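Local coordinates for putative uncharacterized protein (Staphylococcus aureus subsp. aureus Mu50, PDB 3FYM), which is a putative membrane protein of uncharacterised function whose soluble N-terminal helix-turn-helix domain probably binds DNA, at residues Thr3-Arg12 / His35-Gln43; Leu22-Leu33 / Phe53-Val61. All coordinates share one frame; numbering follows the deposited sequence. Where two conformers were deposited one is given.

Contact 1: residues Thr3-Arg12 / His35-Gln43. With ZN (zinc ion), chain B.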
loop_
_atom_site.group_PDB
_atom_site.type_symbol
_atom_site.label_atom_id
_atom_site.label_comp_id
_atom_site.label_asym_id
_atom_site.label_seq_id
_atom_site.Cartn_x
_atom_site.Cartn_y
_atom_site.Cartn_z
ATOM N N THR A 3 7.337 3.131 -8.724
ATOM C CA THR A 3 6.603 1.963 -8.240
ATOM C C THR A 3 5.392 2.423 -7.468
ATOM O O THR A 3 5.229 3.569 -7.086
ATOM C CB THR A 3 7.509 1.147 -7.318
ATOM O OG1 THR A 3 7.922 1.963 -6.297
ATOM C CG2 THR A 3 8.754 0.626 -7.964
ATOM N N VAL A 4 4.487 1.460 -7.193
ATOM C CA VAL A 4 3.291 1.790 -6.400
ATOM C C VAL A 4 3.704 2.266 -5.024
ATOM O O VAL A 4 3.125 3.186 -4.490
ATOM C CB VAL A 4 2.315 0.609 -6.360
ATOM C CG1 VAL A 4 2.857 -0.607 -5.561
ATOM C CG2 VAL A 4 1.002 1.073 -5.770
ATOM N N GLY A 5 4.724 1.645 -4.428
ATOM C CA GLY A 5 5.123 2.047 -3.081
ATOM C C GLY A 5 5.690 3.442 -3.071
ATOM O O GLY A 5 5.470 4.246 -2.146
ATOM N N GLU A 6 6.413 3.869 -4.061
ATOM C CA GLU A 6 6.942 5.197 -4.226
ATOM C C GLU A 6 5.826 6.178 -4.470
ATOM O O GLU A 6 5.873 7.312 -3.951
ATOM C CB GLU A 6 7.942 5.268 -5.390
ATOM C CG GLU A 6 9.236 4.545 -5.125
ATOM C CD GLU A 6 10.102 4.270 -6.336
ATOM O OE1 GLU A 6 9.711 4.418 -7.502
ATOM O OE2 GLU A 6 11.239 3.865 -6.075
ATOM N N ALA A 7 4.815 5.791 -5.247
ATOM C CA ALA A 7 3.665 6.686 -5.452
ATOM C C ALA A 7 2.988 6.973 -4.125
ATOM O O ALA A 7 2.624 8.105 -3.798
ATOM C CB ALA A 7 2.697 6.104 -6.455
ATOM N N LEU A 8 2.730 5.915 -3.338
ATOM C CA LEU A 8 2.071 6.059 -2.049
ATOM C C LEU A 8 2.899 6.889 -1.075
ATOM O O LEU A 8 2.414 7.830 -0.460
ATOM C CB LEU A 8 1.756 4.663 -1.453
ATOM C CG LEU A 8 0.675 3.882 -2.196
ATOM C CD1 LEU A 8 0.699 2.450 -1.711
ATOM C CD2 LEU A 8 -0.707 4.512 -2.003
ATOM N N LYS A 9 4.162 6.523 -0.945
ATOM C CA LYS A 9 5.078 7.238 -0.017
ATOM C C LYS A 9 5.196 8.694 -0.404
ATOM O O LYS A 9 5.226 9.564 0.460
ATOM C CB LYS A 9 6.427 6.552 0.017
ATOM C CG LYS A 9 7.416 7.141 1.024
ATOM C CD LYS A 9 8.721 6.404 1.062
ATOM C CE LYS A 9 9.659 6.903 2.137
ATOM N NZ LYS A 9 10.865 6.049 2.186
ATOM N N GLY A 10 5.336 8.981 -1.691
ATOM C CA GLY A 10 5.460 10.326 -2.152
ATOM C C GLY A 10 4.276 11.153 -1.703
ATOM O O GLY A 10 4.381 12.305 -1.234
ATOM N N ARG A 11 3.057 10.629 -1.886
ATOM C CA ARG A 11 1.869 11.293 -1.462
ATOM C C ARG A 11 1.827 11.500 0.051
ATOM O O ARG A 11 1.487 12.591 0.521
ATOM C CB ARG A 11 0.635 10.527 -1.918
ATOM C CG ARG A 11 -0.689 11.098 -1.452
ATOM C CD ARG A 11 -0.969 12.488 -1.961
ATOM N NE ARG A 11 -2.306 12.897 -1.457
ATOM C CZ ARG A 11 -2.899 14.064 -1.666
ATOM N NH1 ARG A 11 -2.251 14.984 -2.381
ATOM N NH2 ARG A 11 -4.093 14.310 -1.142
ATOM N N ARG A 12 2.177 10.475 0.808
ATOM C CA ARG A 12 2.242 10.590 2.253
ATOM C C ARG A 12 3.177 11.742 2.646
ATOM O O ARG A 12 2.838 12.547 3.512
ATOM C CB ARG A 12 2.721 9.281 2.882
ATOM C CG ARG A 12 2.809 9.382 4.418
ATOM C CD ARG A 12 3.336 8.098 5.019
ATOM N NE ARG A 12 4.626 7.611 4.726
ATOM C CZ ARG A 12 5.805 8.091 5.150
ATOM N NH1 ARG A 12 6.919 7.420 4.835
ATOM N NH2 ARG A 12 5.840 9.187 5.876
ATOM N N HIS A 35 6.943 -1.932 4.350
ATOM C CA HIS A 35 7.082 -2.945 3.290
ATOM C C HIS A 35 6.337 -2.523 2.025
ATOM O O HIS A 35 6.910 -2.624 0.922
ATOM C CB HIS A 35 6.636 -4.318 3.739
ATOM C CG HIS A 35 7.476 -4.984 4.769
ATOM N ND1 HIS A 35 8.857 -4.948 4.722
ATOM C CD2 HIS A 35 7.187 -5.718 5.830
ATOM C CE1 HIS A 35 9.321 -5.641 5.766
ATOM N NE2 HIS A 35 8.327 -6.154 6.485
ATOM N N ILE A 36 5.120 -2.025 2.154
ATOM C CA ILE A 36 4.418 -1.586 0.927
ATOM C C ILE A 36 5.143 -0.460 0.238
ATOM O O ILE A 36 5.274 -0.459 -0.984
ATOM C CB ILE A 36 2.972 -1.208 1.294
ATOM C CG1 ILE A 36 2.278 -2.434 1.884
ATOM C CG2 ILE A 36 2.242 -0.616 0.094
ATOM C CD1 ILE A 36 1.057 -2.189 2.689
ATOM N N GLU A 37 5.654 0.530 0.998
ATOM C CA GLU A 37 6.325 1.684 0.388
ATOM C C GLU A 37 7.556 1.242 -0.406
ATOM O O GLU A 37 7.958 1.933 -1.325
ATOM C CB GLU A 37 6.724 2.730 1.445
ATOM C CG GLU A 37 5.522 3.414 2.042
ATOM C CD GLU A 37 5.811 4.526 3.032
ATOM O OE1 GLU A 37 6.951 4.699 3.470
ATOM O OE2 GLU A 37 4.822 5.227 3.381
ATOM N N ASN A 38 8.136 0.114 0.024
ATOM C CA ASN A 38 9.339 -0.423 -0.594
ATOM C C ASN A 38 9.051 -1.570 -1.548
ATOM O O ASN A 38 10.003 -2.233 -2.021
ATOM C CB ASN A 38 10.353 -0.796 0.494
ATOM C CG ASN A 38 10.820 0.518 1.128
ATOM O OD1 ASN A 38 10.312 0.979 2.176
ATOM N ND2 ASN A 38 11.682 1.262 0.505
ATOM N N ASN A 39 7.791 -1.823 -1.878
ATOM C CA ASN A 39 7.412 -2.930 -2.783
ATOM C C ASN A 39 7.903 -4.282 -2.257
ATOM O O ASN A 39 8.117 -5.223 -3.022
ATOM C CB ASN A 39 7.818 -2.697 -4.233
ATOM C CG ASN A 39 6.822 -1.847 -5.032
ATOM O OD1 ASN A 39 6.422 -0.789 -4.586
ATOM N ND2 ASN A 39 6.482 -2.284 -6.227
ATOM N N GLU A 40 8.017 -4.414 -0.941
ATOM C CA GLU A 40 8.473 -5.637 -0.292
ATOM C C GLU A 40 7.310 -6.552 0.018
ATOM O O GLU A 40 7.060 -6.966 1.168
ATOM C CB GLU A 40 9.257 -5.294 0.979
ATOM C CG GLU A 40 10.576 -4.583 0.696
ATOM C CD GLU A 40 11.218 -3.919 1.891
ATOM O OE1 GLU A 40 10.567 -3.694 2.925
ATOM O OE2 GLU A 40 12.427 -3.568 1.764
ATOM N N PHE A 41 6.528 -6.901 -1.005
ATOM C CA PHE A 41 5.290 -7.647 -0.760
ATOM C C PHE A 41 5.537 -9.048 -0.226
ATOM O O PHE A 41 4.702 -9.588 0.516
ATOM C CB PHE A 41 4.453 -7.718 -2.048
ATOM C CG PHE A 41 4.126 -6.356 -2.608
ATOM C CD1 PHE A 41 4.687 -5.937 -3.787
ATOM C CD2 PHE A 41 3.285 -5.525 -1.936
ATOM C CE1 PHE A 41 4.443 -4.686 -4.305
ATOM C CE2 PHE A 41 3.008 -4.274 -2.446
ATOM C CZ PHE A 41 3.601 -3.856 -3.615
ATOM N N ASP A 42 6.689 -9.637 -0.577
ATOM C CA ASP A 42 6.996 -10.967 -0.044
ATOM C C ASP A 42 7.349 -10.931 1.449
ATOM O O ASP A 42 7.481 -12.000 2.047
ATOM C CB ASP A 42 8.127 -11.632 -0.815
ATOM C CG ASP A 42 9.362 -10.852 -0.947
ATOM O OD1 ASP A 42 9.516 -9.770 -0.390
ATOM O OD2 ASP A 42 10.248 -11.262 -1.723
ATOM N N GLN A 43 7.477 -9.757 2.032
ATOM C CA GLN A 43 7.720 -9.635 3.464
ATOM C C GLN A 43 6.404 -9.433 4.232
ATOM O O GLN A 43 6.433 -9.334 5.469
ATOM C CB GLN A 43 8.723 -8.525 3.719
ATOM C CG GLN A 43 10.031 -8.780 2.997
ATOM C CD GLN A 43 11.141 -7.842 3.392
ATOM O OE1 GLN A 43 11.947 -7.465 2.519
ATOM N NE2 GLN A 43 11.304 -7.555 4.649
HETATM ZN ZN ZN B . 8.621 -7.372 8.009
HETATM O O HOH W 1 8.745 0.789 -3.885
HETATM O O HOH W 2 9.442 3.689 3.558
HETATM O O HOH W 3 7.941 -9.196 7.584
#
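Two groups grip the carboxylate oxygen OE2 of E37: R12 NE, at 2.7 Å from OE2, and the hydroxyl of Y57, which lies on helix 50-60. The R12 bond is nearly straight (168°) and is one half of a side-on salt bridge, for R12 NH1 reaches E37 OE1 at 3.0 Å. Both oxygens use their syn lone pairs, and the guanidinium and carboxylate planes lie only 9° apart, so two bonds side by side hold the acid flat. A bend at chi3 (62°) turns the end of R12 to present this edge. K9 runs fully extended across the carboxylate at about a right angle, its CD 3.4 Å from E37 OE1, while its ammonium meets that oxygen through a water. This gathering of positive charge would be expected to keep the buried E37 ionised.

Further along, G5 lets the backbones close in: its CA comes 3.3 Å from I36 O and makes a second CA-H...O contact with E37 O. There helix 30-37 ends in a Schellman motif with N39, at positive phi, as its C-prime residue. N39 OD1 then takes the G5 N-H in its carbonyl plane at 3.0 Å, and another water joins OD1 to E37 O and T3 OG1. T3 itself caps its helix in a capping box with E6. Two apolar pairs complete the contact: V4 CG1 meets the edge of the F41 ring, 3.9 Å from CZ, and L8 CD1 touches I36 CG2.

The contact thus lays helix 4-14, from its N-cap to R12, against the end of helix 30-37 and the loop after it, with V4 and L8 also touching helix 65-71, and R12 touching L19 and L22 of helix 19-26.

Contact 2: residues Leu22-Leu33 / Phe53-Val61. With ZN (zinc ion), chain B.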
loop_
_atom_site.group_PDB
_atom_site.type_symbol
_atom_site.label_atom_id
_atom_site.label_comp_id
_atom_site.label_asym_id
_atom_site.label_seq_id
_atom_site.Cartn_x
_atom_site.Cartn_y
_atom_site.Cartn_z
ATOM N N LEU A 22 -0.245 7.371 9.677
ATOM C CA LEU A 22 -0.848 6.468 8.698
ATOM C C LEU A 22 -1.248 5.153 9.317
ATOM O O LEU A 22 -2.288 4.596 8.955
ATOM C CB LEU A 22 0.143 6.308 7.521
ATOM C CG LEU A 22 -0.426 5.487 6.348
ATOM C CD1 LEU A 22 -1.649 6.163 5.708
ATOM C CD2 LEU A 22 0.648 5.306 5.307
ATOM N N GLU A 23 -0.459 4.654 10.260
ATOM C CA GLU A 23 -0.880 3.429 10.976
ATOM C C GLU A 23 -2.165 3.660 11.733
ATOM O O GLU A 23 -3.065 2.799 11.724
ATOM C CB GLU A 23 0.239 3.018 11.941
ATOM C CG GLU A 23 -0.043 1.860 12.897
ATOM C CD GLU A 23 1.194 1.596 13.725
ATOM O OE1 GLU A 23 2.040 0.835 13.467
ATOM O OE2 GLU A 23 1.492 2.298 14.773
ATOM N N GLN A 24 -2.291 4.802 12.375
ATOM C CA GLN A 24 -3.513 5.148 13.056
ATOM C C GLN A 24 -4.690 5.176 12.106
ATOM O O GLN A 24 -5.774 4.703 12.503
ATOM C CB GLN A 24 -3.382 6.523 13.721
ATOM C CG GLN A 24 -2.515 6.441 14.993
ATOM C CD GLN A 24 -2.234 7.860 15.501
ATOM O OE1 GLN A 24 -2.576 8.852 14.889
ATOM N NE2 GLN A 24 -1.541 7.907 16.623
ATOM N N ARG A 25 -4.551 5.792 10.961
ATOM C CA ARG A 25 -5.666 5.999 10.014
ATOM C C ARG A 25 -6.021 4.717 9.270
ATOM O O ARG A 25 -7.189 4.562 8.877
ATOM C CB ARG A 25 -5.341 7.107 9.021
ATOM C CG ARG A 25 -5.355 8.523 9.543
ATOM C CD ARG A 25 -6.619 9.291 9.253
ATOM N NE ARG A 25 -7.735 8.802 8.496
ATOM C CZ ARG A 25 -8.314 9.178 7.365
ATOM N NH1 ARG A 25 -9.390 8.570 6.817
ATOM N NH2 ARG A 25 -7.833 10.229 6.679
ATOM N N THR A 26 -5.063 3.851 9.018
ATOM C CA THR A 26 -5.308 2.673 8.183
ATOM C C THR A 26 -5.567 1.444 9.006
ATOM O O THR A 26 -6.130 0.454 8.531
ATOM C CB THR A 26 -4.136 2.330 7.257
ATOM O OG1 THR A 26 -2.917 2.242 8.030
ATOM C CG2 THR A 26 -3.845 3.453 6.290
ATOM N N GLY A 27 -5.049 1.416 10.244
ATOM C CA GLY A 27 -5.016 0.206 11.023
ATOM C C GLY A 27 -4.027 -0.846 10.643
ATOM O O GLY A 27 -3.981 -1.972 11.149
ATOM N N ILE A 28 -3.127 -0.719 9.763
ATOM C CA ILE A 28 -2.016 -1.410 9.207
ATOM C C ILE A 28 -0.769 -0.988 10.011
ATOM O O ILE A 28 -0.371 0.151 10.116
ATOM C CB ILE A 28 -1.802 -1.167 7.712
ATOM C CG1 ILE A 28 -3.082 -1.454 6.905
ATOM C CG2 ILE A 28 -0.651 -2.020 7.206
ATOM C CD1 ILE A 28 -3.019 -0.937 5.475
ATOM N N LYS A 29 -0.068 -2.005 10.506
ATOM C CA LYS A 29 1.120 -1.756 11.311
ATOM C C LYS A 29 2.201 -1.116 10.467
ATOM O O LYS A 29 2.391 -1.425 9.280
ATOM C CB LYS A 29 1.670 -3.043 11.920
ATOM C CG LYS A 29 0.907 -3.513 13.158
ATOM C CD LYS A 29 1.571 -4.745 13.746
ATOM C CE LYS A 29 0.805 -5.335 14.937
ATOM N NZ LYS A 29 1.652 -5.182 16.160
ATOM N N ARG A 30 2.989 -0.242 11.101
ATOM C CA ARG A 30 4.029 0.525 10.407
ATOM C C ARG A 30 4.979 -0.385 9.662
ATOM O O ARG A 30 5.409 -0.016 8.585
ATOM C CB ARG A 30 4.812 1.556 11.267
ATOM C CG ARG A 30 5.704 0.958 12.241
ATOM C CD ARG A 30 6.349 1.984 13.093
ATOM N NE ARG A 30 7.125 3.094 12.534
ATOM C CZ ARG A 30 6.823 4.381 12.547
ATOM N NH1 ARG A 30 5.675 4.802 13.006
ATOM N NH2 ARG A 30 7.702 5.265 12.029
ATOM N N GLU A 31 5.345 -1.533 10.230
ATOM C CA GLU A 31 6.245 -2.443 9.515
ATOM C C GLU A 31 5.708 -2.752 8.144
ATOM O O GLU A 31 6.448 -2.810 7.155
ATOM C CB GLU A 31 6.419 -3.730 10.321
ATOM C CG GLU A 31 7.192 -4.811 9.618
ATOM C CD GLU A 31 7.215 -6.159 10.280
ATOM O OE1 GLU A 31 6.691 -6.287 11.399
ATOM O OE2 GLU A 31 7.734 -7.138 9.691
ATOM N N MET A 32 4.417 -3.047 8.073
ATOM C CA MET A 32 3.794 -3.440 6.834
ATOM C C MET A 32 3.630 -2.262 5.891
ATOM O O MET A 32 3.797 -2.408 4.687
ATOM C CB MET A 32 2.462 -4.152 7.093
ATOM C CG MET A 32 2.577 -5.304 8.058
ATOM S SD MET A 32 3.850 -6.487 7.564
ATOM C CE MET A 32 4.026 -7.407 9.116
ATOM N N LEU A 33 3.323 -1.075 6.431
ATOM C CA LEU A 33 3.292 0.126 5.603
ATOM C C LEU A 33 4.657 0.359 4.953
ATOM O O LEU A 33 4.710 0.708 3.765
ATOM C CB LEU A 33 2.886 1.361 6.445
ATOM C CG LEU A 33 1.448 1.316 6.977
ATOM C CD1 LEU A 33 1.204 2.436 7.991
ATOM C CD2 LEU A 33 0.410 1.414 5.856
ATOM N N PHE A 53 -4.130 -3.813 1.418
ATOM C CA PHE A 53 -3.306 -2.826 2.133
ATOM C C PHE A 53 -3.095 -1.579 1.282
ATOM O O PHE A 53 -3.195 -0.443 1.780
ATOM C CB PHE A 53 -1.979 -3.397 2.550
ATOM C CG PHE A 53 -1.985 -4.436 3.612
ATOM C CD1 PHE A 53 -0.921 -5.290 3.773
ATOM C CD2 PHE A 53 -3.011 -4.574 4.498
ATOM C CE1 PHE A 53 -0.826 -6.176 4.820
ATOM C CE2 PHE A 53 -2.916 -5.479 5.562
ATOM C CZ PHE A 53 -1.834 -6.285 5.702
ATOM N N ILE A 54 -2.731 -1.773 0.012
ATOM C CA ILE A 54 -2.567 -0.628 -0.901
ATOM C C ILE A 54 -3.846 0.177 -0.963
ATOM O O ILE A 54 -3.811 1.405 -0.965
ATOM C CB ILE A 54 -2.124 -1.135 -2.285
ATOM C CG1 ILE A 54 -0.665 -1.615 -2.258
ATOM C CG2 ILE A 54 -2.293 -0.062 -3.357
ATOM C CD1 ILE A 54 -0.276 -2.441 -3.455
ATOM N N ARG A 55 -4.977 -0.493 -1.068
ATOM C CA ARG A 55 -6.276 0.169 -1.163
ATOM C C ARG A 55 -6.566 1.032 0.062
ATOM O O ARG A 55 -7.026 2.175 -0.067
ATOM C CB ARG A 55 -7.363 -0.883 -1.356
ATOM C CG ARG A 55 -8.750 -0.398 -1.467
ATOM C CD ARG A 55 -9.742 -1.538 -1.742
ATOM N NE ARG A 55 -9.379 -2.229 -3.008
ATOM C CZ ARG A 55 -9.667 -1.737 -4.212
ATOM N NH1 ARG A 55 -9.262 -2.379 -5.261
ATOM N NH2 ARG A 55 -10.340 -0.621 -4.341
ATOM N N LYS A 56 -6.304 0.497 1.248
ATOM C CA LYS A 56 -6.585 1.266 2.446
ATOM C C LYS A 56 -5.650 2.461 2.549
ATOM O O LYS A 56 -6.068 3.562 2.911
ATOM C CB LYS A 56 -6.479 0.344 3.660
ATOM C CG LYS A 56 -6.881 1.048 4.937
ATOM C CD LYS A 56 -8.300 1.579 4.917
ATOM C CE LYS A 56 -8.716 2.199 6.237
ATOM N NZ LYS A 56 -10.188 2.454 6.225
ATOM N N TYR A 57 -4.357 2.254 2.267
ATOM C CA TYR A 57 -3.392 3.349 2.232
ATOM C C TYR A 57 -3.883 4.427 1.282
ATOM O O TYR A 57 -3.999 5.614 1.634
ATOM C CB TYR A 57 -2.029 2.760 1.932
ATOM C CG TYR A 57 -0.811 3.612 2.013
ATOM C CD1 TYR A 57 -0.776 4.991 1.803
ATOM C CD2 TYR A 57 0.417 3.016 2.267
ATOM C CE1 TYR A 57 0.344 5.726 1.858
ATOM C CE2 TYR A 57 1.600 3.749 2.325
ATOM C CZ TYR A 57 1.577 5.098 2.113
ATOM O OH TYR A 57 2.667 5.888 2.167
ATOM N N ALA A 58 -4.122 4.028 0.027
ATOM C CA ALA A 58 -4.547 4.972 -1.012
ATOM C C ALA A 58 -5.745 5.770 -0.559
ATOM O O ALA A 58 -5.831 6.984 -0.719
ATOM C CB ALA A 58 -4.809 4.236 -2.313
ATOM N N SER A 59 -6.754 5.087 -0.008
ATOM C CA SER A 59 -7.973 5.799 0.372
ATOM C C SER A 59 -7.686 6.824 1.439
ATOM O O SER A 59 -8.189 7.959 1.374
ATOM C CB SER A 59 -9.042 4.779 0.794
ATOM O OG SER A 59 -8.766 4.262 2.071
ATOM N N VAL A 60 -6.839 6.531 2.443
ATOM C CA VAL A 60 -6.514 7.497 3.467
ATOM C C VAL A 60 -5.814 8.731 2.916
ATOM O O VAL A 60 -6.031 9.853 3.425
ATOM C CB VAL A 60 -5.655 6.819 4.581
ATOM C CG1 VAL A 60 -5.006 7.855 5.480
ATOM C CG2 VAL A 60 -6.555 5.889 5.366
ATOM N N VAL A 61 -4.992 8.575 1.906
ATOM C CA VAL A 61 -4.233 9.652 1.350
ATOM C C VAL A 61 -4.864 10.234 0.065
ATOM O O VAL A 61 -4.237 10.991 -0.671
ATOM C CB VAL A 61 -2.753 9.317 1.131
ATOM C CG1 VAL A 61 -2.127 8.955 2.469
ATOM C CG2 VAL A 61 -2.527 8.225 0.103
HETATM ZN ZN ZN B . 8.621 -7.372 8.009
HETATM O O HOH W 4 -8.684 10.441 4.341
HETATM O O HOH W 3 7.941 -9.196 7.584
#
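L22 packs on Y57 and V60, joining the helix-turn-helix pair, helices 19-26 and 30-37, to helix 50-60. Its CB points toward that helix and carries CG anti to the backbone N (chi1 -174°), which sends both methyls across. CD1 settles 3.8 Å from V60 CG1, with V61 CG1 a little farther on. CD2 lands over the centre of the Y57 ring, 3.4 Å from its centroid and 14° off the normal, a close CH-pi contact; L33 CD2 approaches the same ring obliquely, and the ring's hydroxyl points on to E37.

The axes of 22-26 and 53-60 come within 9.8 Å, with 106° between their directions. At the end of the first, T26 sets CG2 against V60 CG2, crossing that side chain at about a right angle, and rests its CB on K56 CG. The T26 hydroxyl turns back to L22 O, a carbonyl that T26 N also reaches, from the opposite face. After the turn at G27, I28 lays CD1 3.8 Å from F53 CD2, with CG2 over one face of the F53 ring. Away from this interface, E31 gives OE2 to the zinc ion, which H35 and a water also bind.

On the outer rim R25 doubles back through bends at chi2 and chi3, bringing one guanidinium face over V60 CG1, the same methyl that R25 CB meets at 3.6 Å.

How the contacts relate
From the N terminus, helix 4-14 runs out first and waits for its partner: contact 1 closes when the chain returns at 35-43, after helix 19-26, the turn and helix 30-37. Contact 2 opens inside that loop, at 22-33, and closes beyond it on helix 50-60, so the two cross rather than nest. Helix 30-37 serves both, its last turn in contact 1 and its first in contact 2, and the zinc ion joins H35 of one to E31 of the other. Y57 of contact 2 reaches E37 of contact 1, R11 NE probably bonds V61 O, and I36 packs on F53, tying together the first four helices of the helix-turn-helix domain.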